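Long-range contacts in binding domain (Hc) of Paraclostridial Mosquitocidal Protein 1 (Paraclostridium bifermentans, PDB 6HOX), which binds host cells as the receptor-recognition part of a botulinum-like neurotoxin that targets Anopheles mosquitoes, contributing to epithelial transcytosis and nerve-cell targeting: residues 41-45 with 75-81; 95-99 with 441-445; 112-116 with 205-211; 283-287 with 353-357. All blocks are in the same frame, centred on the assembly; numbering follows the deposited sequence.

Contact 1 of 4, residues 41-45 with 75-81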
loop_
_atom_site.group_PDB
_atom_site.type_symbol
_atom_site.label_atom_id
_atom_site.label_comp_id
_atom_site.label_asym_id
_atom_site.label_seq_id
_atom_site.Cartn_x
_atom_site.Cartn_y
_atom_site.Cartn_z
ATOM N N GLY A 41 -23.851 -9.708 4.531
ATOM C CA GLY A 41 -24.970 -10.614 4.625
ATOM C C GLY A 41 -26.277 -9.886 4.891
ATOM O O GLY A 41 -27.342 -10.490 4.802
ATOM N N ASN A 42 -26.198 -8.579 5.173
ATOM C CA ASN A 42 -27.363 -7.791 5.595
ATOM C C ASN A 42 -28.181 -7.347 4.381
ATOM O O ASN A 42 -29.277 -6.827 4.549
ATOM C CB ASN A 42 -26.978 -6.569 6.428
ATOM C CG ASN A 42 -27.128 -6.809 7.910
ATOM O OD1 ASN A 42 -27.266 -7.948 8.350
ATOM N ND2 ASN A 42 -27.134 -5.739 8.682
ATOM N N ASN A 43 -27.627 -7.535 3.182
ATOM C CA ASN A 43 -28.352 -7.331 1.953
ATOM C C ASN A 43 -28.764 -5.857 1.846
ATOM O O ASN A 43 -29.860 -5.554 1.399
ATOM C CB ASN A 43 -29.568 -8.265 1.887
ATOM C CG ASN A 43 -30.168 -8.350 0.502
ATOM O OD1 ASN A 43 -29.433 -8.419 -0.480
ATOM N ND2 ASN A 43 -31.492 -8.335 0.413
ATOM N N THR A 44 -27.896 -4.945 2.300
ATOM C CA THR A 44 -28.202 -3.513 2.294
ATOM C C THR A 44 -28.415 -3.041 0.858
ATOM O O THR A 44 -27.646 -3.418 -0.015
ATOM C CB THR A 44 -27.066 -2.660 2.865
ATOM O OG1 THR A 44 -26.655 -3.224 4.111
ATOM C CG2 THR A 44 -27.467 -1.213 3.039
ATOM N N ASN A 45 -29.409 -2.172 0.643
ATOM C CA ASN A 45 -29.731 -1.709 -0.694
ATOM C C ASN A 45 -28.747 -0.615 -1.138
ATOM O O ASN A 45 -28.621 0.412 -0.491
ATOM C CB ASN A 45 -31.159 -1.188 -0.777
ATOM C CG ASN A 45 -31.573 -0.930 -2.207
ATOM O OD1 ASN A 45 -31.911 0.198 -2.557
ATOM N ND2 ASN A 45 -31.503 -1.957 -3.040
ATOM N N VAL A 75 -26.176 4.736 -0.618
ATOM C CA VAL A 75 -26.636 3.739 0.300
ATOM C C VAL A 75 -27.659 4.409 1.209
ATOM O O VAL A 75 -27.307 5.314 1.974
ATOM C CB VAL A 75 -25.462 3.161 1.103
ATOM C CG1 VAL A 75 -25.912 2.014 1.997
ATOM C CG2 VAL A 75 -24.314 2.739 0.186
ATOM N N GLN A 76 -28.920 3.979 1.094
ATOM C CA GLN A 76 -29.966 4.362 2.025
ATOM C C GLN A 76 -29.638 3.709 3.368
ATOM O O GLN A 76 -29.280 2.541 3.418
ATOM C CB GLN A 76 -31.354 3.918 1.537
ATOM C CG GLN A 76 -31.814 4.575 0.244
ATOM C CD GLN A 76 -31.701 6.081 0.257
ATOM O OE1 GLN A 76 -32.185 6.761 1.167
ATOM N NE2 GLN A 76 -31.044 6.614 -0.764
ATOM N N LYS A 77 -29.727 4.480 4.449
ATOM C CA LYS A 77 -29.465 3.929 5.772
ATOM C C LYS A 77 -30.719 3.167 6.203
ATOM O O LYS A 77 -31.792 3.370 5.642
ATOM C CB LYS A 77 -29.062 5.027 6.766
ATOM C CG LYS A 77 -27.801 5.798 6.383
ATOM C CD LYS A 77 -27.273 6.725 7.449
ATOM C CE LYS A 77 -28.283 7.775 7.841
ATOM N NZ LYS A 77 -27.661 8.848 8.646
ATOM N N ASN A 78 -30.536 2.276 7.181
ATOM C CA ASN A 78 -31.595 1.503 7.830
ATOM C C ASN A 78 -31.287 1.492 9.333
ATOM O O ASN A 78 -30.446 2.276 9.793
ATOM C CB ASN A 78 -31.708 0.107 7.211
ATOM C CG ASN A 78 -30.363 -0.577 7.086
ATOM O OD1 ASN A 78 -29.703 -0.853 8.087
ATOM N ND2 ASN A 78 -29.941 -0.837 5.861
ATOM N N GLU A 79 -31.953 0.615 10.093
ATOM C CA GLU A 79 -31.845 0.621 11.549
ATOM C C GLU A 79 -30.455 0.150 11.988
ATOM O O GLU A 79 -29.903 0.663 12.956
ATOM C CB GLU A 79 -32.907 -0.281 12.172
ATOM C CG GLU A 79 -34.318 0.212 11.942
ATOM C CD GLU A 79 -35.315 -0.290 12.968
ATOM O OE1 GLU A 79 -34.939 -1.179 13.771
ATOM O OE2 GLU A 79 -36.462 0.212 12.974
ATOM N N SER A 80 -29.919 -0.846 11.279
ATOM C CA SER A 80 -28.612 -1.413 11.592
ATOM C C SER A 80 -27.508 -0.396 11.266
ATOM O O SER A 80 -26.590 -0.217 12.061
ATOM C CB SER A 80 -28.408 -2.725 10.885
ATOM O OG SER A 80 -28.581 -2.576 9.484
ATOM N N ILE A 81 -27.620 0.288 10.121
ATOM C CA ILE A 81 -26.687 1.376 9.755
ATOM C C ILE A 81 -27.175 2.673 10.410
ATOM O O ILE A 81 -27.838 3.493 9.770
ATOM C CB ILE A 81 -26.540 1.549 8.228
ATOM C CG1 ILE A 81 -26.296 0.229 7.501
ATOM C CG2 ILE A 81 -25.442 2.551 7.919
ATOM C CD1 ILE A 81 -26.289 0.359 5.992
HETATM O O HOH W 1 -30.824 -0.892 3.544
#
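Thr-44, with 64 Å² covered, is the main knob of this loop-to-loop contact. Its CA-to-CB bond points toward residues 75-81, and Thr-44 CG2 sits in a hollow bounded by Ile-81 CD1 at 3.5 Å, Val-75 CG1 at 3.7 Å and Asn-78 ND2 at 3.8 Å. The hydroxyl is engaged elsewhere, in a hydrogen bond with Asp-38. Asn-45 has 41 Å² covered, but its side chain stays 5.2 Å or more away, so the backbone makes the approach: Asn-45 O lies 4.0 Å from Val-75 CA and 3.9 Å from Gln-76 N. Water 1 bridges the two loops, accepting from Asn-78 ND2 at 2.5 Å and weakly from Asn-45 N at 3.5 Å. At the far end Asn-42 has 27 Å² covered, its ND2 resting 3.6 Å from Ser-80 OG. In the opposing loop Asn-78 OD1 accepts from Ile-81 N (3.1 Å, 167°), an Asx motif, and also takes a very short bond from Ser-80 OG (2.5 Å). Phe-27 of strand 25-32 touches Thr-44, Val-75 and Ile-81. The contact thus joins two loops flanking the antiparallel pair 46-48 and 73-75, at the margin of the lectin-like, concanavalin-type β-sandwich of HCN.

Contact 2 of 4, residues 95-99 with 441-445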
loop_
_atom_site.group_PDB
_atom_site.type_symbol
_atom_site.label_atom_id
_atom_site.label_comp_id
_atom_site.label_asym_id
_atom_site.label_seq_id
_atom_site.Cartn_x
_atom_site.Cartn_y
_atom_site.Cartn_z
ATOM N N ILE A 95 -8.089 2.022 1.234
ATOM C CA ILE A 95 -8.083 3.109 0.290
ATOM C C ILE A 95 -6.737 3.148 -0.435
ATOM O O ILE A 95 -5.675 2.904 0.155
ATOM C CB ILE A 95 -8.406 4.451 0.978
ATOM C CG1 ILE A 95 -8.893 5.477 -0.050
ATOM C CG2 ILE A 95 -7.234 4.969 1.795
ATOM C CD1 ILE A 95 -9.340 6.796 0.563
ATOM N N ARG A 96 -6.799 3.447 -1.730
ATOM C CA ARG A 96 -5.629 3.733 -2.515
ATOM C C ARG A 96 -5.874 5.052 -3.244
ATOM O O ARG A 96 -6.726 5.119 -4.135
ATOM C CB ARG A 96 -5.334 2.587 -3.486
ATOM C CG ARG A 96 -3.960 2.655 -4.138
ATOM C CD ARG A 96 -3.737 1.503 -5.090
ATOM N NE ARG A 96 -2.476 1.588 -5.817
ATOM C CZ ARG A 96 -2.115 0.756 -6.790
ATOM N NH1 ARG A 96 -2.980 -0.119 -7.270
ATOM N NH2 ARG A 96 -0.898 0.811 -7.302
ATOM N N VAL A 97 -5.159 6.084 -2.802
ATOM C CA VAL A 97 -5.217 7.421 -3.328
ATOM C C VAL A 97 -3.982 7.690 -4.168
ATOM O O VAL A 97 -2.870 7.455 -3.694
ATOM C CB VAL A 97 -5.297 8.442 -2.186
ATOM C CG1 VAL A 97 -5.347 9.870 -2.707
ATOM C CG2 VAL A 97 -6.460 8.137 -1.248
ATOM N N PRO A 98 -4.117 8.247 -5.399
ATOM C CA PRO A 98 -2.961 8.482 -6.268
ATOM C C PRO A 98 -1.887 9.333 -5.578
ATOM O O PRO A 98 -2.200 10.176 -4.744
ATOM C CB PRO A 98 -3.561 9.202 -7.485
ATOM C CG PRO A 98 -4.974 8.666 -7.520
ATOM C CD PRO A 98 -5.376 8.637 -6.057
ATOM N N ARG A 99 -0.633 9.087 -5.944
ATOM C CA ARG A 99 0.487 9.825 -5.421
ATOM C C ARG A 99 0.352 11.297 -5.796
ATOM O O ARG A 99 0.114 11.655 -6.947
ATOM C CB ARG A 99 1.832 9.335 -5.959
ATOM C CG ARG A 99 2.995 9.816 -5.105
ATOM C CD ARG A 99 4.203 10.143 -5.942
ATOM N NE ARG A 99 3.948 11.291 -6.790
ATOM C CZ ARG A 99 4.064 11.281 -8.106
ATOM N NH1 ARG A 99 4.539 10.212 -8.714
ATOM N NH2 ARG A 99 3.703 12.340 -8.806
ATOM N N ASP A 441 1.628 1.997 -12.505
ATOM C CA ASP A 441 0.223 2.168 -12.160
ATOM C C ASP A 441 -0.178 3.610 -12.491
ATOM O O ASP A 441 0.571 4.552 -12.291
ATOM C CB ASP A 441 -0.039 1.857 -10.673
ATOM C CG ASP A 441 -1.491 2.022 -10.248
ATOM O OD1 ASP A 441 -2.289 1.131 -10.563
ATOM O OD2 ASP A 441 -1.818 3.048 -9.623
ATOM N N GLU A 442 -1.400 3.768 -12.973
ATOM C CA GLU A 442 -1.958 5.061 -13.354
ATOM C C GLU A 442 -1.889 6.053 -12.186
ATOM O O GLU A 442 -1.820 7.267 -12.387
ATOM C CB GLU A 442 -3.398 4.823 -13.820
ATOM C CG GLU A 442 -4.094 6.072 -14.304
ATOM C CD GLU A 442 -5.552 5.868 -14.673
ATOM O OE1 GLU A 442 -5.987 4.697 -14.811
ATOM O OE2 GLU A 442 -6.250 6.881 -14.798
ATOM N N GLY A 443 -1.926 5.551 -10.948
ATOM C CA GLY A 443 -1.937 6.416 -9.759
ATOM C C GLY A 443 -0.561 6.904 -9.324
ATOM O O GLY A 443 -0.429 7.549 -8.300
ATOM N N TRP A 444 0.478 6.561 -10.072
ATOM C CA TRP A 444 1.817 7.082 -9.845
ATOM C C TRP A 444 2.430 7.489 -11.188
ATOM O O TRP A 444 2.818 6.630 -11.983
ATOM C CB TRP A 444 2.676 6.048 -9.116
ATOM C CG TRP A 444 4.056 6.545 -8.835
ATOM C CD1 TRP A 444 5.033 6.807 -9.751
ATOM C CD2 TRP A 444 4.617 6.838 -7.546
ATOM N NE1 TRP A 444 6.152 7.266 -9.122
ATOM C CE2 TRP A 444 5.936 7.285 -7.767
ATOM C CE3 TRP A 444 4.141 6.778 -6.235
ATOM C CZ2 TRP A 444 6.790 7.629 -6.723
ATOM C CZ3 TRP A 444 4.981 7.125 -5.198
ATOM C CH2 TRP A 444 6.294 7.536 -5.439
ATOM N N LYS A 445 2.456 8.801 -11.427
ATOM C CA LYS A 445 2.922 9.400 -12.664
ATOM C C LYS A 445 4.249 10.095 -12.385
ATOM O O LYS A 445 4.409 10.743 -11.338
ATOM C CB LYS A 445 1.949 10.461 -13.185
ATOM C CG LYS A 445 0.534 9.975 -13.450
ATOM C CD LYS A 445 0.407 9.106 -14.682
ATOM C CE LYS A 445 -0.991 9.139 -15.271
ATOM N NZ LYS A 445 -0.989 8.730 -16.697
HETATM O O HOH W 2 -0.892 -1.294 -9.077
HETATM O O HOH W 3 0.571 10.571 -9.420
#
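Two hydrogen bonds from Arg-99 anchor the contact: Arg-99 N donates to Gly-443 O (2.8 Å, 156°) and Arg-99 NH1 to Lys-445 O (2.7 Å, 157°), an oxygen that Arg-99 NH2 also reaches weakly at 3.1 Å. Between these, the arginine lies over the indole: Arg-99 CD is 3.2 Å from the centroid of the Trp-444 six-membered ring (CH-pi), and Arg-99 CZ is 4.5 Å from that of its five-membered ring (cation-pi). Trp-444 NE1 is satisfied by Glu-446. Water 3 donates to Arg-99 O at 2.7 Å and accepts from Lys-445 N at 3.3 Å. Asp-441 OD2 accepts from Gly-443 N at 2.8 Å, an Asx turn within a type I β turn, and also pairs with Arg-220 and Asn-164. Arg-96 NH2 to Asp-441 OD2, 3.4 Å, is a charge-only salt bridge, the oxygen lying out of the guanidinium plane; water 2 accepts from Arg-96 NH2 at 2.8 Å and donates to Asp-441 OD1 at 3.2 Å. Arg-96 NE donates to Asn-164 O. This joins the HCN β-sandwich to the HCC trefoil's C-terminal tail.

Contact 3 of 4, residues 112-116 with 205-211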
loop_
_atom_site.group_PDB
_atom_site.type_symbol
_atom_site.label_atom_id
_atom_site.label_comp_id
_atom_site.label_asym_id
_atom_site.label_seq_id
_atom_site.Cartn_x
_atom_site.Cartn_y
_atom_site.Cartn_z
ATOM N N TYR A 112 -12.157 17.983 -0.076
ATOM C CA TYR A 112 -13.220 17.464 -0.919
ATOM C C TYR A 112 -13.657 16.077 -0.431
ATOM O O TYR A 112 -12.876 15.326 0.164
ATOM C CB TYR A 112 -12.845 17.533 -2.399
ATOM C CG TYR A 112 -11.596 16.800 -2.829
ATOM C CD1 TYR A 112 -11.604 15.447 -3.137
ATOM C CD2 TYR A 112 -10.399 17.482 -2.969
ATOM C CE1 TYR A 112 -10.453 14.793 -3.557
ATOM C CE2 TYR A 112 -9.236 16.843 -3.379
ATOM C CZ TYR A 112 -9.262 15.497 -3.682
ATOM O OH TYR A 112 -8.103 14.908 -4.102
ATOM N N ASP A 113 -14.933 15.767 -0.705
ATOM C CA ASP A 113 -15.631 14.584 -0.199
ATOM C C ASP A 113 -15.114 13.317 -0.889
ATOM O O ASP A 113 -14.747 13.322 -2.082
ATOM C CB ASP A 113 -17.138 14.644 -0.451
ATOM C CG ASP A 113 -17.887 15.767 0.256
ATOM O OD1 ASP A 113 -17.306 16.382 1.170
ATOM O OD2 ASP A 113 -19.056 16.010 -0.122
ATOM N N LEU A 114 -15.100 12.234 -0.116
ATOM C CA LEU A 114 -14.977 10.898 -0.635
ATOM C C LEU A 114 -16.223 10.077 -0.252
ATOM O O LEU A 114 -16.806 9.377 -1.089
ATOM C CB LEU A 114 -13.705 10.281 -0.060
ATOM C CG LEU A 114 -13.426 8.860 -0.538
ATOM C CD1 LEU A 114 -13.342 8.799 -2.059
ATOM C CD2 LEU A 114 -12.151 8.327 0.085
ATOM N N VAL A 115 -16.579 10.116 1.036
ATOM C CA VAL A 115 -17.741 9.440 1.574
ATOM C C VAL A 115 -18.462 10.446 2.473
ATOM O O VAL A 115 -17.849 11.007 3.369
ATOM C CB VAL A 115 -17.383 8.168 2.360
ATOM C CG1 VAL A 115 -18.638 7.379 2.699
ATOM C CG2 VAL A 115 -16.366 7.282 1.647
ATOM N N ASN A 116 -19.759 10.649 2.223
ATOM C CA ASN A 116 -20.484 11.780 2.772
ATOM C C ASN A 116 -21.811 11.277 3.342
ATOM O O ASN A 116 -22.586 10.638 2.638
ATOM C CB ASN A 116 -20.613 12.890 1.729
ATOM C CG ASN A 116 -21.395 14.076 2.242
ATOM O OD1 ASN A 116 -22.425 13.901 2.873
ATOM N ND2 ASN A 116 -20.919 15.279 1.979
ATOM N N ILE A 205 -25.779 7.580 2.733
ATOM C CA ILE A 205 -24.304 7.631 2.620
ATOM C C ILE A 205 -23.947 7.675 1.127
ATOM O O ILE A 205 -24.387 6.800 0.370
ATOM C CB ILE A 205 -23.652 6.415 3.309
ATOM C CG1 ILE A 205 -24.149 6.218 4.745
ATOM C CG2 ILE A 205 -22.133 6.511 3.244
ATOM C CD1 ILE A 205 -23.811 4.873 5.336
ATOM N N ILE A 206 -23.189 8.697 0.710
ATOM C CA ILE A 206 -22.833 8.889 -0.703
ATOM C C ILE A 206 -21.329 8.667 -0.840
ATOM O O ILE A 206 -20.546 9.402 -0.216
ATOM C CB ILE A 206 -23.198 10.294 -1.236
ATOM C CG1 ILE A 206 -24.642 10.690 -0.933
ATOM C CG2 ILE A 206 -22.903 10.378 -2.722
ATOM C CD1 ILE A 206 -25.649 9.899 -1.715
ATOM N N PHE A 207 -20.957 7.664 -1.645
ATOM C CA PHE A 207 -19.569 7.392 -2.005
ATOM C C PHE A 207 -19.310 8.063 -3.348
ATOM O O PHE A 207 -19.836 7.618 -4.374
ATOM C CB PHE A 207 -19.314 5.890 -2.094
ATOM C CG PHE A 207 -19.514 5.129 -0.812
ATOM C CD1 PHE A 207 -20.787 4.810 -0.365
ATOM C CD2 PHE A 207 -18.431 4.724 -0.049
ATOM C CE1 PHE A 207 -20.969 4.121 0.818
ATOM C CE2 PHE A 207 -18.619 4.058 1.151
ATOM C CZ PHE A 207 -19.890 3.755 1.579
ATOM N N LYS A 208 -18.524 9.141 -3.334
ATOM C CA LYS A 208 -18.339 9.993 -4.504
ATOM C C LYS A 208 -17.305 11.073 -4.209
ATOM O O LYS A 208 -17.364 11.693 -3.137
ATOM C CB LYS A 208 -19.644 10.711 -4.852
ATOM C CG LYS A 208 -19.636 11.471 -6.165
ATOM C CD LYS A 208 -20.916 12.240 -6.392
ATOM C CE LYS A 208 -21.005 12.819 -7.789
ATOM N NZ LYS A 208 -19.967 13.851 -8.027
ATOM N N LEU A 209 -16.409 11.303 -5.178
ATOM C CA LEU A 209 -15.534 12.475 -5.179
ATOM C C LEU A 209 -16.390 13.718 -5.442
ATOM O O LEU A 209 -16.988 13.819 -6.507
ATOM C CB LEU A 209 -14.461 12.332 -6.265
ATOM C CG LEU A 209 -13.292 11.417 -5.919
ATOM C CD1 LEU A 209 -12.520 11.034 -7.168
ATOM C CD2 LEU A 209 -12.375 12.087 -4.906
ATOM N N GLU A 210 -16.460 14.626 -4.461
ATOM C CA GLU A 210 -17.277 15.832 -4.584
ATOM C C GLU A 210 -16.479 17.034 -4.095
ATOM O O GLU A 210 -16.144 17.088 -2.928
ATOM C CB GLU A 210 -18.572 15.677 -3.782
ATOM C CG GLU A 210 -19.605 16.749 -4.076
ATOM C CD GLU A 210 -20.078 16.729 -5.520
ATOM O OE1 GLU A 210 -20.689 15.723 -5.940
ATOM O OE2 GLU A 210 -19.774 17.685 -6.235
ATOM N N GLY A 211 -16.234 18.003 -4.986
ATOM C CA GLY A 211 -15.617 19.284 -4.614
ATOM C C GLY A 211 -14.217 19.463 -5.184
ATOM O O GLY A 211 -13.661 20.550 -5.105
#
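Val-115 is the bump on the inner side, its CG1 sitting 3.9 Å above the centroid of the Phe-207 ring, 20° off the normal, and 3.6 Å from Ile-205 CG2. Leu-209 CD2 packs 3.6 Å from Tyr-112 CE1 at the ring edge, with Leu-114 CD1 looser at 4.5 Å. An ideal CB on Gly-211 would come 3.4 Å from Tyr-112 CB, and the backbone angles there (112°/-8°) call for glycine in any case. Phe-224, Leu-221 and Ile-219 of strand 218-227 continue this apolar layer. Residues 112-116 and 205-211 pair antiparallel, and both turn a corner, at 114-115 and at 208. Asp-113 N to Glu-210 O is 2.9 Å and Asn-116 N to Ile-206 O 2.9 Å; between them the register slips by one, and Lys-208 N bonds Leu-114 O at 2.8 Å. Against strand 122-128 on the other flank, Leu-114 and Val-115 both face Ile-125, a classic β bulge; the corner there passes the chain from one sheet or face of the lectin-like sandwich to another.

Contact 4 of 4, residues 283-287 with 353-357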
loop_
_atom_site.group_PDB
_atom_site.type_symbol
_atom_site.label_atom_id
_atom_site.label_comp_id
_atom_site.label_asym_id
_atom_site.label_seq_id
_atom_site.Cartn_x
_atom_site.Cartn_y
_atom_site.Cartn_z
ATOM N N TYR A 283 36.651 -9.442 -15.465
ATOM C CA TYR A 283 35.975 -10.722 -15.284
ATOM C C TYR A 283 35.099 -10.955 -16.517
ATOM O O TYR A 283 34.996 -10.106 -17.385
ATOM C CB TYR A 283 35.143 -10.745 -14.005
ATOM C CG TYR A 283 35.873 -10.391 -12.735
ATOM C CD1 TYR A 283 36.650 -11.329 -12.067
ATOM C CD2 TYR A 283 35.742 -9.133 -12.163
ATOM C CE1 TYR A 283 37.296 -11.019 -10.880
ATOM C CE2 TYR A 283 36.379 -8.807 -10.975
ATOM C CZ TYR A 283 37.159 -9.754 -10.332
ATOM O OH TYR A 283 37.793 -9.437 -9.167
ATOM N N GLY A 284 34.442 -12.101 -16.595
ATOM C CA GLY A 284 33.573 -12.331 -17.735
ATOM C C GLY A 284 32.136 -11.909 -17.473
ATOM O O GLY A 284 31.245 -12.408 -18.158
ATOM N N GLU A 285 31.912 -10.968 -16.535
ATOM C CA GLU A 285 30.635 -10.878 -15.805
ATOM C C GLU A 285 29.943 -9.515 -15.956
ATOM O O GLU A 285 30.571 -8.461 -15.962
ATOM C CB GLU A 285 30.861 -11.150 -14.317
ATOM C CG GLU A 285 31.448 -12.521 -14.023
ATOM C CD GLU A 285 30.554 -13.717 -14.317
ATOM O OE1 GLU A 285 29.343 -13.529 -14.594
ATOM O OE2 GLU A 285 31.076 -14.845 -14.262
ATOM N N TYR A 286 28.607 -9.580 -16.027
ATOM C CA TYR A 286 27.713 -8.459 -15.766
ATOM C C TYR A 286 27.343 -8.426 -14.274
ATOM O O TYR A 286 26.920 -9.438 -13.706
ATOM C CB TYR A 286 26.437 -8.579 -16.598
ATOM C CG TYR A 286 26.650 -8.726 -18.081
ATOM C CD1 TYR A 286 26.819 -9.974 -18.651
ATOM C CD2 TYR A 286 26.636 -7.624 -18.918
ATOM C CE1 TYR A 286 27.004 -10.125 -20.013
ATOM C CE2 TYR A 286 26.802 -7.757 -20.286
ATOM C CZ TYR A 286 26.993 -9.013 -20.836
ATOM O OH TYR A 286 27.161 -9.171 -22.185
ATOM N N TYR A 287 27.497 -7.251 -13.661
ATOM C CA TYR A 287 27.188 -7.012 -12.261
ATOM C C TYR A 287 25.968 -6.096 -12.164
ATOM O O TYR A 287 25.970 -4.999 -12.716
ATOM C CB TYR A 287 28.376 -6.375 -11.531
ATOM C CG TYR A 287 29.521 -7.310 -11.232
ATOM C CD1 TYR A 287 30.420 -7.699 -12.214
ATOM C CD2 TYR A 287 29.693 -7.836 -9.964
ATOM C CE1 TYR A 287 31.472 -8.563 -11.937
ATOM C CE2 TYR A 287 30.736 -8.703 -9.671
ATOM C CZ TYR A 287 31.634 -9.072 -10.659
ATOM O OH TYR A 287 32.650 -9.941 -10.350
ATOM N N SER A 353 35.276 -20.920 -7.791
ATOM C CA SER A 353 36.668 -21.144 -8.219
ATOM C C SER A 353 37.210 -19.921 -8.972
ATOM O O SER A 353 38.404 -19.620 -8.901
ATOM C CB SER A 353 36.763 -22.395 -9.071
ATOM O OG SER A 353 35.976 -22.264 -10.251
ATOM N N LYS A 354 36.322 -19.248 -9.710
ATOM C CA LYS A 354 36.650 -18.086 -10.536
ATOM C C LYS A 354 36.691 -16.850 -9.635
ATOM O O LYS A 354 37.716 -16.202 -9.499
ATOM C CB LYS A 354 35.618 -17.954 -11.663
ATOM C CG LYS A 354 35.644 -16.635 -12.426
ATOM C CD LYS A 354 34.621 -16.542 -13.546
ATOM C CE LYS A 354 34.779 -15.280 -14.373
ATOM N NZ LYS A 354 34.117 -15.393 -15.695
ATOM N N ILE A 355 35.537 -16.550 -9.033
ATOM C CA ILE A 355 35.329 -15.408 -8.159
ATOM C C ILE A 355 34.709 -15.945 -6.871
ATOM O O ILE A 355 33.599 -16.464 -6.900
ATOM C CB ILE A 355 34.419 -14.355 -8.832
ATOM C CG1 ILE A 355 35.038 -13.762 -10.097
ATOM C CG2 ILE A 355 34.058 -13.254 -7.851
ATOM C CD1 ILE A 355 34.048 -13.540 -11.206
ATOM N N LYS A 356 35.442 -15.808 -5.764
ATOM C CA LYS A 356 35.068 -16.374 -4.489
ATOM C C LYS A 356 34.254 -15.370 -3.654
ATOM O O LYS A 356 33.721 -15.757 -2.618
ATOM C CB LYS A 356 36.327 -16.810 -3.731
ATOM N N GLU A 357 34.181 -14.102 -4.093
ATOM C CA GLU A 357 33.507 -13.022 -3.356
ATOM C C GLU A 357 31.985 -13.211 -3.425
ATOM O O GLU A 357 31.472 -13.996 -4.214
ATOM C CB GLU A 357 33.885 -11.644 -3.909
ATOM C CG GLU A 357 35.219 -11.125 -3.397
ATOM C CD GLU A 357 36.433 -11.850 -3.955
ATOM O OE1 GLU A 357 36.401 -12.255 -5.152
ATOM O OE2 GLU A 357 37.404 -12.022 -3.190
#
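Walking from Ser-353, which stays out of reach, the first residue to engage is Lys-354. Its side chain is fully extended, with all four chi angles in the t well, and carries NZ across to Glu-285 OE2 at 3.4 Å, a salt bridge whose hydrogen bond is weak. Lys-354 NZ also lies 3.4 Å from Gly-284 N, but both are donors; with the lysine in this conformation, an ideal CB on residue 284 would stand only 2.9 Å from that NZ. Ile-355 follows as the centre of the contact, with 66 Å² covered. Its CG1 packs 3.5 Å from Tyr-283 CD1, while Ile-355 CD1 is 4.0 Å from both Glu-285 CG and Tyr-287 OH, so the isoleucine is inserted among three side chains of the opposing segment. The Lys-356 side chain is not modelled beyond CB, and that of Glu-357 comes no nearer than 5.1 Å; the backbone oxygen of Glu-357 is instead bound by Arg-392. The loop holding these residues runs between strands 345-348 and 361-363 of the HCC trefoil and lies against the start of strand 285-291, whose Tyr-286 backbone bonds Leu-362 and whose Tyr-287 backbone bonds Thr-278 of strand 275-280.

In the fold
Along the chain contact 1 closes before contact 3 opens, and contact 3 before contact 4; contact 2 opens after contact 1 and encloses both 3 and 4. Contacts 1 and 3, centres 18 Å apart, meet at the three-stranded sheet of 46-48, 73-75 and 205-207, where Val-75 O of contact 1 and Ile-205 N of contact 3 make a probable hydrogen bond at 2.8 Å. Contact 3 also touches contact 2, Ile-95 CD1 lying 3.2 Å from Leu-114 CD2, so one continuous path runs from the sandwich periphery to the domain junction. Contact 4 stands apart, its centre 41 Å from that of contact 2. Thus contact 2 ties together two subdomains: contacts 1 and 3 lie within the HCN sandwich and contact 4 within the HCC trefoil.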